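Local coordinates for putative nucleotidyltransferase, hypothetical protein AF0614 (Archaeoglobus fulgidus, PDB 1YLQ) that is a putative nucleotidyltransferase, probably transferring a nucleotide from a nucleoside triphosphate to an acceptor that remains undefined, at residues A[10-14]-A[55-60]; A[17-23]-A[38-44]; A[26-30]-A[86-90]. Residue numbers count along the deposited sequence, not the author numbering.

Interaction 1: A[10-14]-A[55-60]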
loop_
_atom_site.group_PDB
_atom_site.type_symbol
_atom_site.label_atom_id
_atom_site.label_comp_id
_atom_site.label_asym_id
_atom_site.label_seq_id
_atom_site.Cartn_x
_atom_site.Cartn_y
_atom_site.Cartn_z
ATOM N N ILE A 10 -0.611 -15.694 6.288
ATOM C CA ILE A 10 0.018 -15.749 7.607
ATOM C C ILE A 10 -1.049 -15.621 8.704
ATOM O O ILE A 10 -1.024 -16.347 9.691
ATOM C CB ILE A 10 1.077 -14.608 7.746
ATOM C CG1 ILE A 10 2.253 -14.890 6.801
ATOM C CG2 ILE A 10 1.512 -14.391 9.240
ATOM C CD1 ILE A 10 3.038 -13.646 6.370
ATOM N N THR A 11 -1.989 -14.701 8.521
ATOM C CA THR A 11 -2.951 -14.379 9.573
ATOM C C THR A 11 -3.846 -15.610 9.784
ATOM O O THR A 11 -3.975 -16.134 10.910
ATOM C CB THR A 11 -3.820 -13.158 9.180
ATOM O OG1 THR A 11 -2.996 -11.996 9.111
ATOM C CG2 THR A 11 -5.017 -12.934 10.166
ATOM N N LYS A 12 -4.415 -16.092 8.691
ATOM C CA LYS A 12 -5.390 -17.168 8.782
ATOM C C LYS A 12 -4.764 -18.523 9.204
ATOM O O LYS A 12 -5.466 -19.390 9.746
ATOM C CB LYS A 12 -6.150 -17.298 7.465
ATOM C CG LYS A 12 -7.255 -16.244 7.216
ATOM C CD LYS A 12 -7.838 -15.615 8.505
ATOM C CE LYS A 12 -9.372 -15.548 8.444
ATOM N NZ LYS A 12 -9.895 -15.893 7.096
ATOM N N LYS A 13 -3.449 -18.672 8.991
ATOM C CA LYS A 13 -2.700 -19.843 9.465
ATOM C C LYS A 13 -2.613 -19.897 10.994
ATOM O O LYS A 13 -2.660 -20.971 11.610
ATOM C CB LYS A 13 -1.295 -19.844 8.886
ATOM C CG LYS A 13 -0.597 -21.148 9.113
ATOM C CD LYS A 13 0.852 -21.190 8.649
ATOM C CE LYS A 13 1.451 -22.484 9.238
ATOM N NZ LYS A 13 2.926 -22.568 9.064
ATOM N N ASP A 14 -2.437 -18.734 11.584
ATOM C CA ASP A 14 -2.325 -18.586 13.042
ATOM C C ASP A 14 -3.711 -18.440 13.705
ATOM O O ASP A 14 -4.101 -19.193 14.623
ATOM C CB ASP A 14 -1.427 -17.367 13.350
ATOM C CG ASP A 14 -0.991 -17.319 14.812
ATOM O OD1 ASP A 14 -1.735 -17.826 15.708
ATOM O OD2 ASP A 14 0.101 -16.780 15.055
ATOM N N GLU A 55 3.197 -12.748 20.155
ATOM C CA GLU A 55 3.620 -13.819 19.244
ATOM C C GLU A 55 3.261 -13.457 17.786
ATOM O O GLU A 55 4.094 -13.519 16.877
ATOM C CB GLU A 55 2.816 -15.062 19.683
ATOM C CG GLU A 55 2.908 -16.320 18.875
ATOM C CD GLU A 55 2.141 -16.309 17.557
ATOM O OE1 GLU A 55 0.885 -16.228 17.516
ATOM O OE2 GLU A 55 2.846 -16.435 16.545
ATOM N N PHE A 56 1.995 -13.094 17.575
ATOM C CA PHE A 56 1.505 -12.844 16.224
ATOM C C PHE A 56 2.149 -11.573 15.666
ATOM O O PHE A 56 2.624 -11.512 14.497
ATOM C CB PHE A 56 -0.010 -12.740 16.197
ATOM C CG PHE A 56 -0.554 -12.551 14.791
ATOM C CD1 PHE A 56 -0.665 -13.642 13.922
ATOM C CD2 PHE A 56 -0.893 -11.303 14.345
ATOM C CE1 PHE A 56 -1.112 -13.472 12.606
ATOM C CE2 PHE A 56 -1.343 -11.104 13.054
ATOM C CZ PHE A 56 -1.476 -12.207 12.185
ATOM N N PHE A 57 2.156 -10.545 16.496
ATOM C CA PHE A 57 2.781 -9.288 16.086
ATOM C C PHE A 57 4.244 -9.463 15.690
ATOM O O PHE A 57 4.674 -8.888 14.672
ATOM C CB PHE A 57 2.606 -8.175 17.121
ATOM C CG PHE A 57 3.229 -6.865 16.726
ATOM C CD1 PHE A 57 2.478 -5.908 15.998
ATOM C CD2 PHE A 57 4.497 -6.518 17.163
ATOM C CE1 PHE A 57 3.023 -4.645 15.691
ATOM C CE2 PHE A 57 5.065 -5.254 16.822
ATOM C CZ PHE A 57 4.334 -4.330 16.094
ATOM N N GLY A 58 5.005 -10.239 16.468
ATOM C CA GLY A 58 6.400 -10.473 16.165
ATOM C C GLY A 58 6.557 -11.177 14.815
ATOM O O GLY A 58 7.384 -10.786 13.981
ATOM N N LYS A 59 5.750 -12.214 14.612
ATOM C CA LYS A 59 5.701 -12.964 13.335
ATOM C C LYS A 59 5.414 -12.053 12.123
ATOM O O LYS A 59 6.145 -12.076 11.122
ATOM C CB LYS A 59 4.589 -14.016 13.394
ATOM C CG LYS A 59 5.009 -15.389 12.906
ATOM C CD LYS A 59 3.826 -16.176 12.383
ATOM C CE LYS A 59 2.805 -16.487 13.456
ATOM N NZ LYS A 59 3.018 -17.839 14.121
ATOM N N ILE A 60 4.334 -11.277 12.197
ATOM C CA ILE A 60 3.899 -10.523 11.033
ATOM C C ILE A 60 4.840 -9.361 10.692
ATOM O O ILE A 60 5.114 -9.112 9.497
ATOM C CB ILE A 60 2.390 -10.118 11.097
ATOM C CG1 ILE A 60 1.870 -9.791 9.679
ATOM C CG2 ILE A 60 2.162 -8.939 11.998
ATOM C CD1 ILE A 60 0.645 -10.626 9.250
#
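Asp14, Ile10 and Phe56 contribute most of the surface where the end of helix 3-14 meets helix 50-63. The two helical segments run nearly antiparallel, at 151°, and with axes 11.1 Å apart they meet through their side chains. Asp14 does so with charge. Its OD2 forms a salt bridge with Lys59 NZ at 3.2 Å, and the same NZ donates a hydrogen bond to Glu55 OE2 at 2.8 Å from one turn earlier in its helix. The ammonium thereby links two carboxylates that approach closely, Asp14 OD2 lying 2.6 Å from Glu55 OE1. The other oxygen of Asp14, OD1, is held by Arg52, which extends the charged network at the Asp14 end of the contact.

Both helices cover one face of the central sheet of the nucleotidyltransferase domain, and the apolar half of the contact looks onto that sheet: Phe56 rests on Ile42 and Ile73, Ile60 on Phe71, and Thr11 on Ile42. The Phe56 ring presents its edge to the first helix. Asp14 OD2 is 3.4 Å from Phe56 CD1, Thr11 OG1 3.4 Å from Phe56 CZ, and Ile10 O 4.1 Å from Phe56 CE1. These oxygens therefore meet the ring rim, where the C-H bonds point outward. Thr11 OG1 itself is hydrogen-bonded to Ile7 O. Ile10 closes the other end of the interface: its CG2 sits 3.9 Å from Ile60 CD1, 4.3 Å from Lys59 CD and 4.4 Å from Phe56 CE1.

Interaction 2: A[17-23]-A[38-44]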
loop_
_atom_site.group_PDB
_atom_site.type_symbol
_atom_site.label_atom_id
_atom_site.label_comp_id
_atom_site.label_asym_id
_atom_site.label_seq_id
_atom_site.Cartn_x
_atom_site.Cartn_y
_atom_site.Cartn_z
ATOM N N ASP A 17 -10.085 -17.320 12.817
ATOM C CA ASP A 17 -11.274 -16.468 12.813
ATOM C C ASP A 17 -10.981 -14.993 12.612
ATOM O O ASP A 17 -11.896 -14.163 12.702
ATOM C CB ASP A 17 -12.137 -16.688 14.081
ATOM C CG ASP A 17 -11.518 -16.047 15.368
ATOM O OD1 ASP A 17 -10.481 -15.350 15.331
ATOM O OD2 ASP A 17 -12.071 -16.254 16.471
ATOM N N ALA A 18 -9.719 -14.644 12.369
ATOM C CA ALA A 18 -9.389 -13.242 12.320
ATOM C C ALA A 18 -9.998 -12.507 11.135
ATOM O O ALA A 18 -10.235 -13.079 10.032
ATOM C CB ALA A 18 -7.867 -12.970 12.472
ATOM N N GLU A 19 -10.327 -11.246 11.367
ATOM C CA GLU A 19 -10.797 -10.406 10.294
ATOM C C GLU A 19 -9.781 -9.330 10.044
ATOM O O GLU A 19 -9.077 -8.907 10.976
ATOM C CB GLU A 19 -12.162 -9.808 10.596
ATOM C CG GLU A 19 -13.301 -10.868 10.626
ATOM C CD GLU A 19 -13.853 -11.255 9.219
ATOM O OE1 GLU A 19 -13.114 -11.349 8.181
ATOM O OE2 GLU A 19 -15.069 -11.508 9.166
ATOM N N ILE A 20 -9.630 -8.964 8.771
ATOM C CA ILE A 20 -8.610 -7.980 8.427
ATOM C C ILE A 20 -9.264 -6.790 7.777
ATOM O O ILE A 20 -10.031 -6.940 6.818
ATOM C CB ILE A 20 -7.497 -8.585 7.486
ATOM C CG1 ILE A 20 -6.859 -9.808 8.153
ATOM C CG2 ILE A 20 -6.473 -7.479 7.083
ATOM C CD1 ILE A 20 -6.262 -10.801 7.130
ATOM N N TYR A 21 -8.910 -5.618 8.285
ATOM C CA TYR A 21 -9.404 -4.373 7.729
ATOM C C TYR A 21 -8.259 -3.470 7.302
ATOM O O TYR A 21 -7.271 -3.336 8.047
ATOM C CB TYR A 21 -10.165 -3.654 8.840
ATOM C CG TYR A 21 -11.273 -4.470 9.424
ATOM C CD1 TYR A 21 -12.530 -4.468 8.848
ATOM C CD2 TYR A 21 -11.061 -5.253 10.570
ATOM C CE1 TYR A 21 -13.581 -5.196 9.393
ATOM C CE2 TYR A 21 -12.100 -6.048 11.102
ATOM C CZ TYR A 21 -13.363 -5.971 10.520
ATOM O OH TYR A 21 -14.405 -6.721 11.029
ATOM N N LEU A 22 -8.431 -2.780 6.168
ATOM C CA LEU A 22 -7.426 -1.846 5.619
ATOM C C LEU A 22 -7.881 -0.396 5.790
ATOM O O LEU A 22 -9.041 -0.070 5.570
ATOM C CB LEU A 22 -7.172 -2.149 4.120
ATOM C CG LEU A 22 -6.606 -3.546 3.767
ATOM C CD1 LEU A 22 -6.266 -3.645 2.206
ATOM C CD2 LEU A 22 -5.333 -3.833 4.618
ATOM N N TYR A 23 -6.989 0.473 6.244
ATOM C CA TYR A 23 -7.235 1.904 6.201
ATOM C C TYR A 23 -5.886 2.598 6.006
ATOM O O TYR A 23 -4.958 2.010 5.401
ATOM C CB TYR A 23 -8.052 2.384 7.433
ATOM C CG TYR A 23 -7.513 1.946 8.775
ATOM C CD1 TYR A 23 -7.656 0.616 9.168
ATOM C CD2 TYR A 23 -6.928 2.872 9.694
ATOM C CE1 TYR A 23 -7.190 0.170 10.382
ATOM C CE2 TYR A 23 -6.418 2.400 10.987
ATOM C CZ TYR A 23 -6.595 1.035 11.271
ATOM O OH TYR A 23 -6.224 0.414 12.433
ATOM N N ILE A 38 -0.680 2.227 4.423
ATOM C CA ILE A 38 -1.726 1.236 4.614
ATOM C C ILE A 38 -1.667 0.863 6.112
ATOM O O ILE A 38 -0.624 0.400 6.629
ATOM C CB ILE A 38 -1.557 -0.007 3.703
ATOM C CG1 ILE A 38 -1.530 0.397 2.218
ATOM C CG2 ILE A 38 -2.683 -1.066 3.981
ATOM C CD1 ILE A 38 -1.082 -0.776 1.279
ATOM N N ASP A 39 -2.745 1.153 6.824
ATOM C CA ASP A 39 -2.954 0.521 8.158
ATOM C C ASP A 39 -3.677 -0.808 7.955
ATOM O O ASP A 39 -4.557 -0.926 7.090
ATOM C CB ASP A 39 -3.761 1.416 9.059
ATOM C CG ASP A 39 -3.014 2.670 9.422
ATOM O OD1 ASP A 39 -2.035 2.559 10.202
ATOM O OD2 ASP A 39 -3.353 3.747 8.853
ATOM N N VAL A 40 -3.262 -1.808 8.713
ATOM C CA VAL A 40 -3.852 -3.157 8.653
ATOM C C VAL A 40 -4.287 -3.532 10.056
ATOM O O VAL A 40 -3.457 -3.767 10.935
ATOM C CB VAL A 40 -2.844 -4.191 8.189
ATOM C CG1 VAL A 40 -3.551 -5.547 7.926
ATOM C CG2 VAL A 40 -2.149 -3.762 6.893
ATOM N N ALA A 41 -5.584 -3.595 10.283
ATOM C CA ALA A 41 -6.072 -4.046 11.601
ATOM C C ALA A 41 -6.415 -5.536 11.468
ATOM O O ALA A 41 -7.145 -5.934 10.558
ATOM C CB ALA A 41 -7.247 -3.232 12.027
ATOM N N ILE A 42 -5.822 -6.359 12.328
ATOM C CA ILE A 42 -6.091 -7.779 12.355
ATOM C C ILE A 42 -6.787 -8.074 13.685
ATOM O O ILE A 42 -6.218 -7.866 14.749
ATOM C CB ILE A 42 -4.789 -8.572 12.169
ATOM C CG1 ILE A 42 -4.082 -8.073 10.880
ATOM C CG2 ILE A 42 -5.094 -10.176 12.177
ATOM C CD1 ILE A 42 -2.751 -8.657 10.634
ATOM N N VAL A 43 -8.036 -8.531 13.624
ATOM C CA VAL A 43 -8.947 -8.387 14.737
ATOM C C VAL A 43 -9.515 -9.752 15.115
ATOM O O VAL A 43 -10.108 -10.434 14.284
ATOM C CB VAL A 43 -10.135 -7.458 14.359
ATOM C CG1 VAL A 43 -11.141 -7.360 15.502
ATOM C CG2 VAL A 43 -9.618 -6.028 13.878
ATOM N N SER A 44 -9.341 -10.137 16.385
ATOM C CA SER A 44 -9.930 -11.410 16.870
ATOM C C SER A 44 -9.906 -11.347 18.374
ATOM O O SER A 44 -8.967 -10.781 18.941
ATOM C CB SER A 44 -9.049 -12.592 16.427
ATOM O OG SER A 44 -9.458 -13.771 17.109
HETATM O O HOH W 1 -11.837 -15.379 18.750
#
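Ser44 OG donates a short 2.6 Å hydrogen bond to Asp17 OD1, closing the end of an antiparallel ladder; a water 2.5 Å from Asp17 OD2 also reaches Ser44 OG, weakly. Along the central strands 19-23 and 38-43, six backbone N-H to O bonds join three hydrogen-bonded pairs, Glu19-Val43, Tyr21-Ala41 and Tyr23-Asp39. On one face, Ile20 CG2 meets Val40 CG1 at 3.6 Å and Leu22 CD2 meets Ile38 CG2 at 3.9 Å; helix 3-14 packs on Ile20 and Leu22, and the Leu22-Ile38 end also meets the second subunit. On the other, Tyr21 CD2 abuts Val43 CG2 at 3.7 Å, and Tyr23 covers Asp39 in a CH-pi contact, Asp39 CB 3.4 Å from the ring centroid. Asp39 lies in a Ser-Asp-Ile-Asp sequence that fits the family's Asp-X-Asp motif; its OD2 is close to a sulfate, probably from the crystallisation liquor, while OD1 approaches Glu70. Acidic groups brought together from neighbouring strands 38-43 and 69-74 are consistent with the metal-binding carboxylates of related nucleotidyltransferases.

Interaction 3: A[26-30]-A[86-90]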
loop_
_atom_site.group_PDB
_atom_site.type_symbol
_atom_site.label_atom_id
_atom_site.label_comp_id
_atom_site.label_asym_id
_atom_site.label_seq_id
_atom_site.Cartn_x
_atom_site.Cartn_y
_atom_site.Cartn_z
ATOM N N VAL A 26 -4.137 5.604 1.668
ATOM C CA VAL A 26 -4.643 5.144 0.370
ATOM C C VAL A 26 -6.145 4.909 0.414
ATOM O O VAL A 26 -6.904 5.435 -0.427
ATOM C CB VAL A 26 -3.828 3.969 -0.175
ATOM C CG1 VAL A 26 -4.424 3.468 -1.521
ATOM C CG2 VAL A 26 -2.389 4.436 -0.429
ATOM N N VAL A 27 -6.594 4.222 1.453
ATOM C CA VAL A 27 -8.005 3.882 1.595
ATOM C C VAL A 27 -8.806 5.152 1.923
ATOM O O VAL A 27 -9.904 5.350 1.362
ATOM C CB VAL A 27 -8.235 2.761 2.674
ATOM C CG1 VAL A 27 -9.718 2.651 3.080
ATOM C CG2 VAL A 27 -7.669 1.372 2.201
ATOM N N GLU A 28 -8.244 6.019 2.780
ATOM C CA GLU A 28 -8.989 7.144 3.387
ATOM C C GLU A 28 -8.968 8.454 2.584
ATOM O O GLU A 28 -9.800 9.329 2.831
ATOM C CB GLU A 28 -8.540 7.404 4.848
ATOM C CG GLU A 28 -8.783 6.200 5.824
ATOM C CD GLU A 28 -8.329 6.444 7.254
ATOM O OE1 GLU A 28 -8.916 7.275 7.965
ATOM O OE2 GLU A 28 -7.385 5.767 7.699
ATOM N N GLY A 29 -7.991 8.622 1.690
ATOM C CA GLY A 29 -7.874 9.868 0.895
ATOM C C GLY A 29 -7.012 11.030 1.408
ATOM O O GLY A 29 -6.678 11.945 0.640
ATOM N N ASP A 30 -6.715 11.047 2.706
ATOM C CA ASP A 30 -5.640 11.862 3.308
ATOM C C ASP A 30 -4.495 10.894 3.178
ATOM O O ASP A 30 -4.361 10.030 4.031
ATOM C CB ASP A 30 -5.981 12.062 4.798
ATOM C CG ASP A 30 -4.737 12.351 5.685
ATOM O OD1 ASP A 30 -3.558 12.211 5.231
ATOM O OD2 ASP A 30 -4.972 12.684 6.880
ATOM N N ILE A 86 -11.440 6.425 12.541
ATOM C CA ILE A 86 -11.122 6.014 11.174
ATOM C C ILE A 86 -12.231 6.487 10.275
ATOM O O ILE A 86 -13.409 6.145 10.513
ATOM C CB ILE A 86 -10.984 4.472 11.053
ATOM C CG1 ILE A 86 -9.808 3.965 11.906
ATOM C CG2 ILE A 86 -10.712 4.029 9.582
ATOM C CD1 ILE A 86 -9.859 2.458 12.099
ATOM N N ARG A 87 -11.846 7.239 9.232
ATOM C CA ARG A 87 -12.794 7.849 8.294
ATOM C C ARG A 87 -13.530 6.783 7.481
ATOM O O ARG A 87 -14.753 6.836 7.322
ATOM C CB ARG A 87 -12.082 8.845 7.351
ATOM C CG ARG A 87 -12.852 9.098 6.033
ATOM C CD ARG A 87 -12.604 10.474 5.340
ATOM N NE ARG A 87 -11.203 10.678 4.956
ATOM C CZ ARG A 87 -10.345 11.445 5.632
ATOM N NH1 ARG A 87 -10.744 12.108 6.725
ATOM N NH2 ARG A 87 -9.085 11.555 5.222
ATOM N N LYS A 88 -12.765 5.793 7.023
ATOM C CA LYS A 88 -13.194 4.819 6.050
ATOM C C LYS A 88 -12.251 3.627 6.210
ATOM O O LYS A 88 -11.036 3.799 6.313
ATOM C CB LYS A 88 -13.000 5.421 4.647
ATOM C CG LYS A 88 -13.605 4.679 3.489
ATOM C CD LYS A 88 -13.879 5.679 2.315
ATOM C CE LYS A 88 -13.822 5.041 0.924
ATOM N NZ LYS A 88 -14.259 6.042 -0.162
ATOM N N TYR A 89 -12.799 2.426 6.206
ATOM C CA TYR A 89 -11.943 1.233 6.123
ATOM C C TYR A 89 -12.553 0.273 5.125
ATOM O O TYR A 89 -13.751 0.404 4.784
ATOM C CB TYR A 89 -11.801 0.533 7.499
ATOM C CG TYR A 89 -13.087 0.082 8.125
ATOM C CD1 TYR A 89 -13.640 -1.158 7.829
ATOM C CD2 TYR A 89 -13.775 0.922 9.036
ATOM C CE1 TYR A 89 -14.860 -1.575 8.432
ATOM C CE2 TYR A 89 -14.981 0.528 9.631
ATOM C CZ TYR A 89 -15.524 -0.709 9.326
ATOM O OH TYR A 89 -16.705 -1.034 9.933
ATOM N N ARG A 90 -11.764 -0.724 4.717
ATOM C CA ARG A 90 -12.269 -1.824 3.873
ATOM C C ARG A 90 -11.878 -3.185 4.444
ATOM O O ARG A 90 -10.691 -3.448 4.717
ATOM C CB ARG A 90 -11.674 -1.693 2.468
ATOM C CG ARG A 90 -12.051 -2.840 1.556
ATOM C CD ARG A 90 -13.411 -2.686 0.861
ATOM N NE ARG A 90 -13.825 -3.957 0.255
ATOM C CZ ARG A 90 -14.862 -4.120 -0.573
ATOM N NH1 ARG A 90 -15.631 -3.090 -0.929
ATOM N NH2 ARG A 90 -15.139 -5.335 -1.049
#
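Glu28 lies across the backbone of the loop at Arg87 and Lys88, with its CG 3.3 Å from Lys88 O and its OE1 3.6 Å from Arg87 CB. That carboxylate oxygen also accepts a hydrogen bond from Arg87 N at 3.2 Å, while OE2 takes the amide of Gly24, so the side chain ties the loop to the start of its own helix. Arg87 answers in the reverse direction. Its NE donates a 2.9 Å hydrogen bond to Glu28 O, and NH2 adds a weak one to the same oxygen at 3.3 Å. Side chain to backbone in both senses, this exchange fixes the loop against the C-terminal end of helix 25-28, where Gly29 leaves the helix with positive phi. The edge of the guanidinium continues to Asp30, whose CB is 3.2 Å from Arg87 NH2; Asp30 OD1 is hydrogen-bonded to Ile33 N. Val27 packs alongside, CG1 3.7 Å from Lys88 O and 4.0 Å from Tyr89 CA.

The Gly-Ser turn leading into this helix probably contacts nucleotide phosphates, as in relatives. A sulfate about 6 Å from the Glu28 side chain, probably from the crystallisation liquor, is only compatible with a nearby anion pocket. The loop leaves helix 76-83, with Ile86 against Trp79 and Tyr23, and enters strand 90-91 beside strand 19-23, while Val27 reaches Leu22 on that strand and Val26 of the second subunit.

Overall arrangement
Interaction 2 forms the middle of the sheet, with the other two contacts on opposite sides of the chain's centre. Interactions 1 and 3 have centres about 24 Å apart and do not touch; each instead meets interaction 2, at about 12 and 13 Å between centres. Along the chain, interaction 2 is nested within the loop closed by interaction 1, whereas interaction 3 crosses both by bringing the 86-90 loop back to helix 25-28. Helix 3-14 leads into strand 19-23 and strand 38-43 into helix 50-63, and interaction 1 packs directly on interaction 2 through Thr11 and Phe56 on Ile42. Interactions 2 and 3 also touch the second subunit, whereas segments 10-14 and 55-60 are not touched by it.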